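Local coordinates for peptide chain release factor 2 (Thermus thermophilus, PDB 2IHR), which recognises the stop codons UGA and UAA on the ribosome and directs termination of translation, with a GGQ motif for releasing the finished peptide, at residues 116-121 / 167-172; 152-157 / 260-265; 175-180 / 208-213; 138-143 / 339-344. All blocks are in the same frame, centred on the assembly; numbering follows the deposited sequence.

The four contacts gather round one mixed sheet. Interaction 1 pairs its strands 115-122 and 164-172; interaction 3, centred about 8 Å away, lays helix 176-180 against strand 201-213, the other neighbour of 115-122. Interaction 2, about 10 Å from interaction 1 between centres, joins the outer strand 150-158 to the small three-stranded sheet that ends in 258-262. Interaction 4 fastens helix 127-145 to the C-terminal segment 339-344, and its centre lies about 21 Å from that of interaction 2. Along the chain interaction 1 closes before interaction 3 opens, and both 2 and 3 are nested inside interaction 4. Middle and C-terminal parts of the chain thus share one body, with interaction 2 tying on the GGQ-bearing part.

Interaction 1 of 4, residues 116-121 / 167-172; sequences AILTIQ and AQILVK
Thr119 and Gln168 meet on one face of the antiparallel pair of strands 116-121 and 167-172, their side chains slanting across each other from a non-hydrogen-bonded pair. Gln168 CG stands anti to its backbone N (chi1 173°), and the chain runs on extended. Its NE2 donates to Thr119 OG1 over 3.3 Å, and the hydroxyl lies close to the plane of the amide. The same NE2 is 3.8 Å from Ile117 CG2, because Ile117 and Gln168 lie side by side and point the same way. Leu170 comes at Ile117 obliquely instead, its CD1 stopping 4.1 Å from Ile117 CG1. Helix 268-294 covers this face, with Ala281 on Ile117, Ile278 on Gln168 and Leu274 on Leu170.

The opposite face carries Ala116, Leu118 and Ile120 with Val171, Ile169 and Ala167. Here Leu118 and Ile169 run alongside each other in the same direction, and Leu118 CD2 touches Ile169 CG1 at 4.0 Å. Ile169 CG1 sits between its own backbone N and carbonyl carbon (chi1 69°), and from there it also comes to 3.8 Å from Leu118 O. Helix 127-145 packs over this side, through Tyr140 and Leu137 among others.

Three hydrogen-bonded pairs hold the backbones, each with two N-H...O bonds. The paired backbones thus satisfy much of their own polarity between two helices, and the buried amide of Gln168 spends an N-H on a neighbouring hydroxyl rather than facing only hydrocarbon.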
loop_
_atom_site.group_PDB
_atom_site.type_symbol
_atom_site.label_atom_id
_atom_site.label_comp_id
_atom_site.label_asym_id
_atom_site.label_seq_id
_atom_site.Cartn_x
_atom_site.Cartn_y
_atom_site.Cartn_z
ATOM N N ALA A 116 2.500 4.122 4.631
ATOM C CA ALA A 116 1.690 2.982 4.984
ATOM C C ALA A 116 1.899 2.379 6.364
ATOM O O ALA A 116 3.022 2.364 6.917
ATOM C CB ALA A 116 1.879 1.929 3.911
ATOM N N ILE A 117 0.780 1.914 6.929
ATOM C CA ILE A 117 0.745 1.242 8.233
ATOM C C ILE A 117 0.328 -0.186 7.896
ATOM O O ILE A 117 -0.836 -0.445 7.538
ATOM C CB ILE A 117 -0.310 1.828 9.163
ATOM C CG1 ILE A 117 -0.042 3.320 9.367
ATOM C CG2 ILE A 117 -0.316 1.043 10.491
ATOM C CD1 ILE A 117 -1.218 4.090 9.949
ATOM N N LEU A 118 1.311 -1.086 7.961
ATOM C CA LEU A 118 1.148 -2.506 7.648
ATOM C C LEU A 118 1.235 -3.320 8.943
ATOM O O LEU A 118 2.149 -3.106 9.777
ATOM C CB LEU A 118 2.224 -2.922 6.629
ATOM C CG LEU A 118 2.343 -4.400 6.166
ATOM C CD1 LEU A 118 2.655 -4.477 4.658
ATOM C CD2 LEU A 118 3.407 -5.106 7.006
ATOM N N THR A 119 0.263 -4.227 9.122
ATOM C CA THR A 119 0.198 -5.041 10.348
ATOM C C THR A 119 0.096 -6.535 10.044
ATOM O O THR A 119 -0.692 -6.948 9.192
ATOM C CB THR A 119 -1.053 -4.671 11.203
ATOM O OG1 THR A 119 -1.230 -3.252 11.233
ATOM C CG2 THR A 119 -0.905 -5.199 12.625
ATOM N N ILE A 120 0.838 -7.344 10.791
ATOM C CA ILE A 120 0.881 -8.801 10.612
ATOM C C ILE A 120 0.577 -9.563 11.885
ATOM O O ILE A 120 1.124 -9.270 12.940
ATOM C CB ILE A 120 2.288 -9.249 10.132
ATOM C CG1 ILE A 120 2.568 -8.655 8.741
ATOM C CG2 ILE A 120 2.369 -10.777 10.027
ATOM C CD1 ILE A 120 3.987 -8.269 8.511
ATOM N N GLN A 121 -0.308 -10.546 11.798
ATOM C CA GLN A 121 -0.615 -11.364 12.963
ATOM C C GLN A 121 -0.698 -12.785 12.492
ATOM O O GLN A 121 -1.202 -13.029 11.412
ATOM C CB GLN A 121 -1.952 -10.937 13.567
ATOM C CG GLN A 121 -1.857 -9.640 14.349
ATOM C CD GLN A 121 -3.173 -9.182 14.918
ATOM O OE1 GLN A 121 -4.033 -8.636 14.212
ATOM N NE2 GLN A 121 -3.340 -9.399 16.213
ATOM N N ALA A 167 3.096 -7.795 14.834
ATOM C CA ALA A 167 4.088 -6.838 14.367
ATOM C C ALA A 167 3.323 -5.794 13.618
ATOM O O ALA A 167 2.325 -6.105 12.988
ATOM C CB ALA A 167 5.110 -7.507 13.454
ATOM N N GLN A 168 3.772 -4.544 13.730
ATOM C CA GLN A 168 3.147 -3.412 13.043
ATOM C C GLN A 168 4.175 -2.341 12.684
ATOM O O GLN A 168 4.807 -1.752 13.550
ATOM C CB GLN A 168 2.058 -2.791 13.901
ATOM C CG GLN A 168 1.519 -1.532 13.277
ATOM C CD GLN A 168 0.449 -0.927 14.104
ATOM O OE1 GLN A 168 0.712 -0.367 15.180
ATOM N NE2 GLN A 168 -0.788 -1.053 13.635
ATOM N N ILE A 169 4.310 -2.087 11.388
ATOM C CA ILE A 169 5.276 -1.123 10.904
ATOM C C ILE A 169 4.707 0.062 10.138
ATOM O O ILE A 169 3.548 0.071 9.704
ATOM C CB ILE A 169 6.319 -1.805 10.035
ATOM C CG1 ILE A 169 5.693 -2.275 8.711
ATOM C CG2 ILE A 169 6.905 -2.973 10.803
ATOM C CD1 ILE A 169 6.731 -2.770 7.625
ATOM N N LEU A 170 5.565 1.071 9.995
ATOM C CA LEU A 170 5.231 2.305 9.319
ATOM C C LEU A 170 6.283 2.419 8.246
ATOM O O LEU A 170 7.499 2.495 8.542
ATOM C CB LEU A 170 5.335 3.463 10.302
ATOM C CG LEU A 170 5.034 4.877 9.807
ATOM C CD1 LEU A 170 3.677 4.948 9.221
ATOM C CD2 LEU A 170 5.178 5.814 10.967
ATOM N N VAL A 171 5.807 2.401 6.998
ATOM C CA VAL A 171 6.671 2.443 5.835
ATOM C C VAL A 171 6.501 3.803 5.229
ATOM O O VAL A 171 5.437 4.132 4.696
ATOM C CB VAL A 171 6.278 1.298 4.821
ATOM C CG1 VAL A 171 7.114 1.380 3.512
ATOM C CG2 VAL A 171 6.497 -0.052 5.489
ATOM N N LYS A 172 7.577 4.579 5.293
ATOM C CA LYS A 172 7.581 5.952 4.801
ATOM C C LYS A 172 8.280 6.145 3.455
ATOM O O LYS A 172 9.465 5.853 3.294
ATOM C CB LYS A 172 8.218 6.835 5.868
ATOM C CG LYS A 172 7.654 6.635 7.287
ATOM C CD LYS A 172 8.521 7.374 8.265
ATOM C CE LYS A 172 7.764 7.712 9.529
ATOM N NZ LYS A 172 8.421 8.827 10.304
#

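Interaction 2 of 4, residues 152-157 / 260-265; sequences EVVDLT and VTCQTT
Thr264 reaches strand 152-157 with both branches of its side chain. Its CB lies 4.0 Å from Val153 O. From there OG1, anti to the carbonyl carbon of Thr264 (chi1 -56°), donates to that same Val153 O at 3.3 Å, coming in well above the carbonyl plane. The other branch, CG2, rests 3.9 Å from Glu152 CG, the two side chains crossing at about a right angle. Glu152 turns its carboxylate elsewhere, to a salt bridge with Lys172.

One residue earlier, Gln263 N donates to Val154 O, a long bond at 3.3 Å. Cys262 CA adds a CA-H...O contact to the same oxygen. Val154 also sets CG1 against Thr261 O, 3.4 Å away. Val154 and Asp155 both face Gln168 of the next strand, a classic beta bulge. Asp155 crosses Thr261 obliquely, its OD2 3.6 Å from Thr261 CB. The modelled meeting of its OD1 with Gln263 OE1, two acceptors, is doubtful.

The strands pass at 106° instead of pairing, and this joins the main sheet to the small sheet of the RF-1 family region, the region that holds Gln240 of the GGQ motif. Helix 268-294 packs here too, through Ile278 and Leu274. Between the two segments themselves lie two long hydrogen bonds and modest apolar touches, which would be consistent with a junction that could open on the ribosome.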
loop_
_atom_site.group_PDB
_atom_site.type_symbol
_atom_site.label_atom_id
_atom_site.label_comp_id
_atom_site.label_asym_id
_atom_site.label_seq_id
_atom_site.Cartn_x
_atom_site.Cartn_y
_atom_site.Cartn_z
ATOM N N GLU A 152 9.665 2.011 10.357
ATOM C CA GLU A 152 9.571 2.304 11.781
ATOM C C GLU A 152 8.805 1.169 12.440
ATOM O O GLU A 152 7.596 1.050 12.273
ATOM C CB GLU A 152 8.808 3.602 11.976
ATOM C CG GLU A 152 9.487 4.599 12.849
ATOM C CD GLU A 152 9.344 6.009 12.314
ATOM O OE1 GLU A 152 10.026 6.322 11.312
ATOM O OE2 GLU A 152 8.549 6.798 12.889
ATOM N N VAL A 153 9.489 0.308 13.170
ATOM C CA VAL A 153 8.768 -0.770 13.816
ATOM C C VAL A 153 7.937 -0.195 14.947
ATOM O O VAL A 153 8.443 0.041 16.042
ATOM C CB VAL A 153 9.695 -1.801 14.430
ATOM C CG1 VAL A 153 8.836 -2.890 15.181
ATOM C CG2 VAL A 153 10.595 -2.373 13.361
ATOM N N VAL A 154 6.660 0.031 14.688
ATOM C CA VAL A 154 5.807 0.579 15.720
ATOM C C VAL A 154 5.768 -0.353 16.906
ATOM O O VAL A 154 5.897 0.065 18.040
ATOM C CB VAL A 154 4.392 0.789 15.209
ATOM C CG1 VAL A 154 3.482 1.100 16.370
ATOM C CG2 VAL A 154 4.373 1.927 14.173
ATOM N N ASP A 155 5.623 -1.637 16.656
ATOM C CA ASP A 155 5.545 -2.566 17.774
ATOM C C ASP A 155 5.866 -3.956 17.257
ATOM O O ASP A 155 5.663 -4.240 16.099
ATOM C CB ASP A 155 4.124 -2.508 18.384
ATOM C CG ASP A 155 4.026 -3.199 19.751
ATOM O OD1 ASP A 155 5.015 -3.185 20.511
ATOM O OD2 ASP A 155 2.952 -3.740 20.081
ATOM N N LEU A 156 6.338 -4.831 18.127
ATOM C CA LEU A 156 6.691 -6.164 17.700
ATOM C C LEU A 156 6.566 -7.149 18.856
ATOM O O LEU A 156 7.446 -7.198 19.704
ATOM C CB LEU A 156 8.129 -6.107 17.189
ATOM C CG LEU A 156 8.901 -7.252 16.548
ATOM C CD1 LEU A 156 8.336 -7.592 15.190
ATOM C CD2 LEU A 156 10.328 -6.787 16.380
ATOM N N THR A 157 5.483 -7.925 18.904
ATOM C CA THR A 157 5.308 -8.924 19.977
ATOM C C THR A 157 5.843 -10.301 19.585
ATOM O O THR A 157 5.289 -10.945 18.694
ATOM C CB THR A 157 3.853 -9.205 20.308
ATOM O OG1 THR A 157 3.145 -7.988 20.552
ATOM C CG2 THR A 157 3.787 -10.090 21.512
ATOM N N VAL A 260 -3.394 0.891 20.607
ATOM C CA VAL A 260 -2.124 0.996 19.900
ATOM C C VAL A 260 -0.965 1.064 20.893
ATOM O O VAL A 260 -0.943 1.935 21.756
ATOM C CB VAL A 260 -2.057 2.293 19.051
ATOM C CG1 VAL A 260 -0.717 2.386 18.328
ATOM C CG2 VAL A 260 -3.223 2.374 18.082
ATOM N N THR A 261 -0.003 0.152 20.753
ATOM C CA THR A 261 1.180 0.104 21.599
ATOM C C THR A 261 2.386 0.560 20.761
ATOM O O THR A 261 2.399 0.384 19.552
ATOM C CB THR A 261 1.345 -1.281 22.116
ATOM O OG1 THR A 261 0.079 -1.706 22.644
ATOM C CG2 THR A 261 2.410 -1.311 23.197
ATOM N N CYS A 262 3.395 1.148 21.387
ATOM C CA CYS A 262 4.505 1.668 20.610
ATOM C C CYS A 262 5.807 1.852 21.336
ATOM O O CYS A 262 5.961 2.802 22.090
ATOM C CB CYS A 262 4.122 3.013 20.014
ATOM S SG CYS A 262 5.480 3.879 19.133
ATOM N N GLN A 263 6.749 0.958 21.064
ATOM C CA GLN A 263 8.078 0.985 21.653
ATOM C C GLN A 263 9.110 1.440 20.618
ATOM O O GLN A 263 10.254 0.977 20.712
ATOM C CB GLN A 263 8.494 -0.429 22.113
ATOM C CG GLN A 263 7.345 -1.431 22.219
ATOM C CD GLN A 263 7.714 -2.839 21.746
ATOM O OE1 GLN A 263 7.139 -3.836 22.212
ATOM N NE2 GLN A 263 8.659 -2.925 20.804
ATOM N N THR A 264 8.775 2.291 19.646
ATOM C CA THR A 264 9.818 2.640 18.671
ATOM C C THR A 264 11.150 3.183 19.240
ATOM O O THR A 264 12.232 2.621 18.963
ATOM C CB THR A 264 9.330 3.660 17.627
ATOM O OG1 THR A 264 8.175 3.143 16.980
ATOM C CG2 THR A 264 10.426 3.964 16.579
ATOM N N THR A 265 11.085 4.271 20.004
ATOM C CA THR A 265 12.306 4.851 20.535
ATOM C C THR A 265 12.386 4.826 22.028
ATOM O O THR A 265 11.616 4.139 22.715
ATOM C CB THR A 265 12.500 6.321 20.123
ATOM O OG1 THR A 265 11.468 6.706 19.210
ATOM C CG2 THR A 265 13.893 6.522 19.492
#

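Interaction 3 of 4, residues 175-180 / 208-213; sequences NAYGLL and VEVIPE
Leu180, which packs against Val210, takes its place in the helix through a backbone bond from its N to Ala176 O at 3.0 Å. The short helix 176-180 follows strand 164-172 and lies on the mixed sheet next to strand 208-213, running nearly antiparallel to it (157° between the short axes). Across this helix-on-sheet contact the packing is apolar, and Tyr177 supplies most of it.

Tyr177 CB points toward the strand, and CG, anti to the backbone N (chi1 -180°), carries the ring on to Pro212. Pro212 lies over one face: its CD is 3.7 Å from the ring centroid, displaced toward the rim, in a CH-pi contact, and its CB comes to 3.5 Å from Tyr177 CG. Val210 meets the ring differently, with its carbonyl at the edge, where Val210 O is 3.6 Å from Tyr177 CE1. The methyl Val210 CG1 also touches Tyr177 CD1, at 3.8 Å. With an alanine at Tyr177 the ring is gone, and Pro212 would probably lose its CH-pi partner and Val210 CG1 its aromatic neighbour, opening a gap between helix and strand.

Ile211, alternating with these residues, points away toward helix 268-294, where Arg282 and Glu285 touch it. On the helix side Leu180 also meets Tyr140 and Phe143, so the short helix lies beside helix 127-145 on the same face of the sheet. Val210 divides its two methyls between different groups of the helix: CG1 lies 4.0 Å from Leu180 CB, while CG2 lies 3.6 Å from Leu180 O.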
loop_
_atom_site.group_PDB
_atom_site.type_symbol
_atom_site.label_atom_id
_atom_site.label_comp_id
_atom_site.label_asym_id
_atom_site.label_seq_id
_atom_site.Cartn_x
_atom_site.Cartn_y
_atom_site.Cartn_z
ATOM N N ASN A 175 3.938 6.863 -2.145
ATOM C CA ASN A 175 3.082 5.761 -2.550
ATOM C C ASN A 175 3.338 4.477 -1.811
ATOM O O ASN A 175 3.173 3.401 -2.387
ATOM C CB ASN A 175 3.256 5.476 -4.025
ATOM C CG ASN A 175 2.788 6.607 -4.881
ATOM O OD1 ASN A 175 1.617 7.015 -4.806
ATOM N ND2 ASN A 175 3.686 7.124 -5.710
ATOM N N ALA A 176 3.764 4.588 -0.554
ATOM C CA ALA A 176 4.001 3.410 0.252
ATOM C C ALA A 176 2.637 2.708 0.351
ATOM O O ALA A 176 2.499 1.554 -0.042
ATOM C CB ALA A 176 4.511 3.815 1.613
ATOM N N TYR A 177 1.619 3.415 0.835
ATOM C CA TYR A 177 0.290 2.840 0.941
ATOM C C TYR A 177 -0.188 2.191 -0.358
ATOM O O TYR A 177 -0.506 0.996 -0.412
ATOM C CB TYR A 177 -0.718 3.896 1.313
ATOM C CG TYR A 177 -2.076 3.273 1.425
ATOM C CD1 TYR A 177 -2.283 2.222 2.310
ATOM C CD2 TYR A 177 -3.119 3.629 0.561
ATOM C CE1 TYR A 177 -3.487 1.522 2.327
ATOM C CE2 TYR A 177 -4.331 2.925 0.572
ATOM C CZ TYR A 177 -4.492 1.872 1.453
ATOM O OH TYR A 177 -5.618 1.101 1.432
ATOM N N GLY A 178 -0.273 2.995 -1.406
ATOM C CA GLY A 178 -0.706 2.475 -2.699
ATOM C C GLY A 178 -0.078 1.152 -3.132
ATOM O O GLY A 178 -0.790 0.182 -3.418
ATOM N N LEU A 179 1.254 1.120 -3.208
ATOM C CA LEU A 179 1.996 -0.083 -3.591
ATOM C C LEU A 179 1.712 -1.268 -2.688
ATOM O O LEU A 179 1.452 -2.356 -3.169
ATOM C CB LEU A 179 3.502 0.176 -3.558
ATOM C CG LEU A 179 3.940 1.230 -4.573
ATOM C CD1 LEU A 179 5.430 1.503 -4.397
ATOM C CD2 LEU A 179 3.642 0.753 -5.988
ATOM N N LEU A 180 1.785 -1.048 -1.382
ATOM C CA LEU A 180 1.561 -2.092 -0.409
ATOM C C LEU A 180 0.090 -2.479 -0.251
ATOM O O LEU A 180 -0.234 -3.566 0.265
ATOM C CB LEU A 180 2.097 -1.636 0.947
ATOM C CG LEU A 180 3.601 -1.774 1.048
ATOM C CD1 LEU A 180 4.185 -1.253 2.388
ATOM C CD2 LEU A 180 3.891 -3.268 0.832
ATOM N N VAL A 208 -2.354 -10.036 6.635
ATOM C CA VAL A 208 -1.626 -8.764 6.505
ATOM C C VAL A 208 -2.601 -7.631 6.268
ATOM O O VAL A 208 -3.464 -7.759 5.409
ATOM C CB VAL A 208 -0.615 -8.808 5.267
ATOM C CG1 VAL A 208 -0.017 -7.448 4.988
ATOM C CG2 VAL A 208 0.519 -9.808 5.534
ATOM N N GLU A 209 -2.481 -6.538 7.039
ATOM C CA GLU A 209 -3.322 -5.354 6.848
ATOM C C GLU A 209 -2.479 -4.133 6.543
ATOM O O GLU A 209 -1.349 -3.986 7.059
ATOM C CB GLU A 209 -4.181 -5.031 8.066
ATOM C CG GLU A 209 -5.700 -5.053 7.754
ATOM C CD GLU A 209 -6.133 -4.241 6.507
ATOM O OE1 GLU A 209 -7.239 -4.503 5.988
ATOM O OE2 GLU A 209 -5.397 -3.345 6.047
ATOM N N VAL A 210 -3.066 -3.272 5.717
ATOM C CA VAL A 210 -2.479 -2.031 5.268
ATOM C C VAL A 210 -3.581 -0.965 5.146
ATOM O O VAL A 210 -4.579 -1.179 4.450
ATOM C CB VAL A 210 -1.829 -2.190 3.848
ATOM C CG1 VAL A 210 -0.814 -1.045 3.570
ATOM C CG2 VAL A 210 -1.164 -3.525 3.750
ATOM N N ILE A 211 -3.390 0.170 5.828
ATOM C CA ILE A 211 -4.302 1.321 5.784
ATOM C C ILE A 211 -3.378 2.548 5.621
ATOM O O ILE A 211 -2.194 2.488 5.937
ATOM C CB ILE A 211 -5.066 1.453 7.083
ATOM C CG1 ILE A 211 -4.082 1.858 8.185
ATOM C CG2 ILE A 211 -5.855 0.145 7.371
ATOM C CD1 ILE A 211 -4.660 1.901 9.542
ATOM N N PRO A 212 -3.886 3.679 5.135
ATOM C CA PRO A 212 -2.889 4.767 5.021
ATOM C C PRO A 212 -2.754 5.749 6.184
ATOM O O PRO A 212 -3.765 6.080 6.831
ATOM C CB PRO A 212 -3.321 5.505 3.758
ATOM C CG PRO A 212 -4.818 5.425 3.838
ATOM C CD PRO A 212 -5.105 3.976 4.353
ATOM N N GLU A 213 -1.511 6.198 6.436
ATOM C CA GLU A 213 -1.233 7.226 7.455
ATOM C C GLU A 213 -1.504 8.567 6.765
ATOM O O GLU A 213 -0.656 9.123 6.043
ATOM C CB GLU A 213 0.216 7.233 7.940
ATOM C CG GLU A 213 0.719 8.669 8.188
ATOM C CD GLU A 213 2.034 8.743 8.934
ATOM O OE1 GLU A 213 3.104 8.947 8.287
ATOM O OE2 GLU A 213 1.979 8.598 10.182
#

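Interaction 4 of 4, residues 138-143 / 339-344; sequences RMYTRF and GDLMDL
Gly339 comes so close to helix 138-143 that its CA is 3.9 Å from Phe143 CA. It is the C-prime residue of a Schellman motif ending helix 333-336, with Gly339 N bonded to Val336 O and Asp340 N to Asn335 O. At its backbone angles (phi 120°) a side chain would strike the carbonyl of the residue before; separately, the nearness of the helix would crowd it against Arg142 C and Phe143 N.

Phe143 lies beside this turn. Its CG is anti to the backbone N (chi1 167°), and the ring presents its edge to two partners: Gly339 O, in the ring plane, is 3.4 Å from CD1 of Phe143, and Met342 SD is 4.0 Å from Phe143 CE1, a Met-aromatic contact. Leu341 comes obliquely, its CD1 3.7 Å from Phe143 CG. That methyl also lies 3.9 Å from Tyr140 CE1, while Leu341 CD2 faces Met139 SD at 4.1 Å. An alanine in place of Phe143 removes the ring, and Met342 SD would probably be left without its aromatic partner and Leu341 CD1 with a gap beside it.

Arg142 lays its CB against Gly339 and takes its guanidinium to Asp338 and Glu145. Leu341, just ahead of helix 342-353, packs between helix 127-145 and Val336 of helix 333-336; Tyr314 of strand 312-315 meets Met139, and Leu180 of helix 176-180 touches both Tyr140 and Phe143.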
loop_
_atom_site.group_PDB
_atom_site.type_symbol
_atom_site.label_atom_id
_atom_site.label_comp_id
_atom_site.label_asym_id
_atom_site.label_seq_id
_atom_site.Cartn_x
_atom_site.Cartn_y
_atom_site.Cartn_z
ATOM N N ARG A 138 9.926 -9.808 7.375
ATOM C CA ARG A 138 11.229 -9.694 6.755
ATOM C C ARG A 138 10.998 -9.381 5.249
ATOM O O ARG A 138 11.712 -8.557 4.618
ATOM C CB ARG A 138 11.931 -11.027 6.936
ATOM C CG ARG A 138 13.431 -10.977 7.146
ATOM C CD ARG A 138 13.765 -11.463 8.546
ATOM N NE ARG A 138 13.351 -12.846 8.724
ATOM C CZ ARG A 138 13.524 -13.554 9.835
ATOM N NH1 ARG A 138 14.114 -13.013 10.901
ATOM N NH2 ARG A 138 13.099 -14.809 9.872
ATOM N N MET A 139 9.982 -10.022 4.667
ATOM C CA MET A 139 9.717 -9.785 3.276
ATOM C C MET A 139 9.382 -8.340 3.045
ATOM O O MET A 139 9.987 -7.687 2.198
ATOM C CB MET A 139 8.586 -10.655 2.798
ATOM C CG MET A 139 8.198 -10.500 1.339
ATOM S SD MET A 139 6.877 -11.651 0.868
ATOM C CE MET A 139 5.608 -10.839 1.467
ATOM N N TYR A 140 8.420 -7.820 3.787
ATOM C CA TYR A 140 8.038 -6.419 3.610
ATOM C C TYR A 140 9.141 -5.449 4.057
ATOM O O TYR A 140 9.264 -4.347 3.551
ATOM C CB TYR A 140 6.734 -6.156 4.377
ATOM C CG TYR A 140 5.560 -6.884 3.783
ATOM C CD1 TYR A 140 5.211 -6.688 2.467
ATOM C CD2 TYR A 140 4.844 -7.831 4.513
ATOM C CE1 TYR A 140 4.212 -7.412 1.871
ATOM C CE2 TYR A 140 3.808 -8.561 3.922
ATOM C CZ TYR A 140 3.509 -8.354 2.596
ATOM O OH TYR A 140 2.554 -9.128 1.950
ATOM N N THR A 141 9.959 -5.861 5.009
ATOM C CA THR A 141 11.011 -4.977 5.461
ATOM C C THR A 141 12.044 -4.927 4.351
ATOM O O THR A 141 12.515 -3.865 4.001
ATOM C CB THR A 141 11.625 -5.483 6.772
ATOM O OG1 THR A 141 10.694 -5.268 7.835
ATOM C CG2 THR A 141 12.848 -4.715 7.109
ATOM N N ARG A 142 12.382 -6.083 3.782
ATOM C CA ARG A 142 13.339 -6.095 2.673
ATOM C C ARG A 142 12.725 -5.341 1.495
ATOM O O ARG A 142 13.440 -4.688 0.726
ATOM C CB ARG A 142 13.695 -7.533 2.204
ATOM C CG ARG A 142 14.604 -8.347 3.107
ATOM C CD ARG A 142 16.077 -7.852 3.007
ATOM N NE ARG A 142 16.669 -8.149 1.710
ATOM C CZ ARG A 142 16.864 -7.250 0.752
ATOM N NH1 ARG A 142 16.537 -5.978 0.981
ATOM N NH2 ARG A 142 17.276 -7.640 -0.475
ATOM N N PHE A 143 11.408 -5.440 1.340
ATOM C CA PHE A 143 10.745 -4.763 0.228
ATOM C C PHE A 143 10.954 -3.266 0.341
ATOM O O PHE A 143 11.303 -2.595 -0.629
ATOM C CB PHE A 143 9.248 -5.032 0.224
ATOM C CG PHE A 143 8.493 -4.131 -0.700
ATOM C CD1 PHE A 143 8.639 -4.247 -2.087
ATOM C CD2 PHE A 143 7.698 -3.115 -0.197
ATOM C CE1 PHE A 143 8.012 -3.350 -2.966
ATOM C CE2 PHE A 143 7.055 -2.199 -1.063
ATOM C CZ PHE A 143 7.222 -2.322 -2.450
ATOM N N GLY A 339 12.040 -9.577 -0.823
ATOM C CA GLY A 339 11.678 -8.238 -1.174
ATOM C C GLY A 339 11.220 -8.008 -2.594
ATOM O O GLY A 339 10.427 -7.079 -2.883
ATOM N N ASP A 340 11.696 -8.819 -3.522
ATOM C CA ASP A 340 11.314 -8.563 -4.907
ATOM C C ASP A 340 9.799 -8.797 -5.150
ATOM O O ASP A 340 9.383 -9.877 -5.608
ATOM C CB ASP A 340 12.214 -9.433 -5.780
ATOM C CG ASP A 340 11.800 -9.468 -7.247
ATOM O OD1 ASP A 340 11.271 -8.427 -7.765
ATOM O OD2 ASP A 340 12.033 -10.552 -7.869
ATOM N N LEU A 341 8.994 -7.763 -4.892
ATOM C CA LEU A 341 7.538 -7.836 -5.033
ATOM C C LEU A 341 6.831 -7.084 -6.159
ATOM O O LEU A 341 5.632 -7.320 -6.441
ATOM C CB LEU A 341 6.899 -7.328 -3.751
ATOM C CG LEU A 341 7.277 -7.985 -2.453
ATOM C CD1 LEU A 341 6.558 -7.263 -1.267
ATOM C CD2 LEU A 341 6.980 -9.445 -2.584
ATOM N N MET A 342 7.538 -6.179 -6.809
ATOM C CA MET A 342 6.890 -5.360 -7.799
ATOM C C MET A 342 5.942 -5.980 -8.786
ATOM O O MET A 342 4.876 -5.433 -9.047
ATOM C CB MET A 342 7.936 -4.533 -8.539
ATOM C CG MET A 342 8.550 -3.441 -7.679
ATOM S SD MET A 342 7.333 -2.397 -6.799
ATOM C CE MET A 342 6.132 -2.033 -8.057
ATOM N N ASP A 343 6.297 -7.111 -9.356
ATOM C CA ASP A 343 5.431 -7.697 -10.370
ATOM C C ASP A 343 4.148 -8.260 -9.794
ATOM O O ASP A 343 3.132 -8.353 -10.496
ATOM C CB ASP A 343 6.210 -8.745 -11.193
ATOM C CG ASP A 343 6.554 -10.028 -10.414
ATOM O OD1 ASP A 343 6.711 -10.017 -9.164
ATOM O OD2 ASP A 343 6.692 -11.082 -11.094
ATOM N N LEU A 344 4.191 -8.611 -8.510
ATOM C CA LEU A 344 3.027 -9.141 -7.823
ATOM C C LEU A 344 2.126 -7.974 -7.464
ATOM O O LEU A 344 0.896 -8.088 -7.450
ATOM C CB LEU A 344 3.465 -9.915 -6.564
ATOM C CG LEU A 344 3.884 -11.387 -6.810
ATOM C CD1 LEU A 344 4.630 -11.898 -5.604
ATOM C CD2 LEU A 344 2.610 -12.253 -7.134
#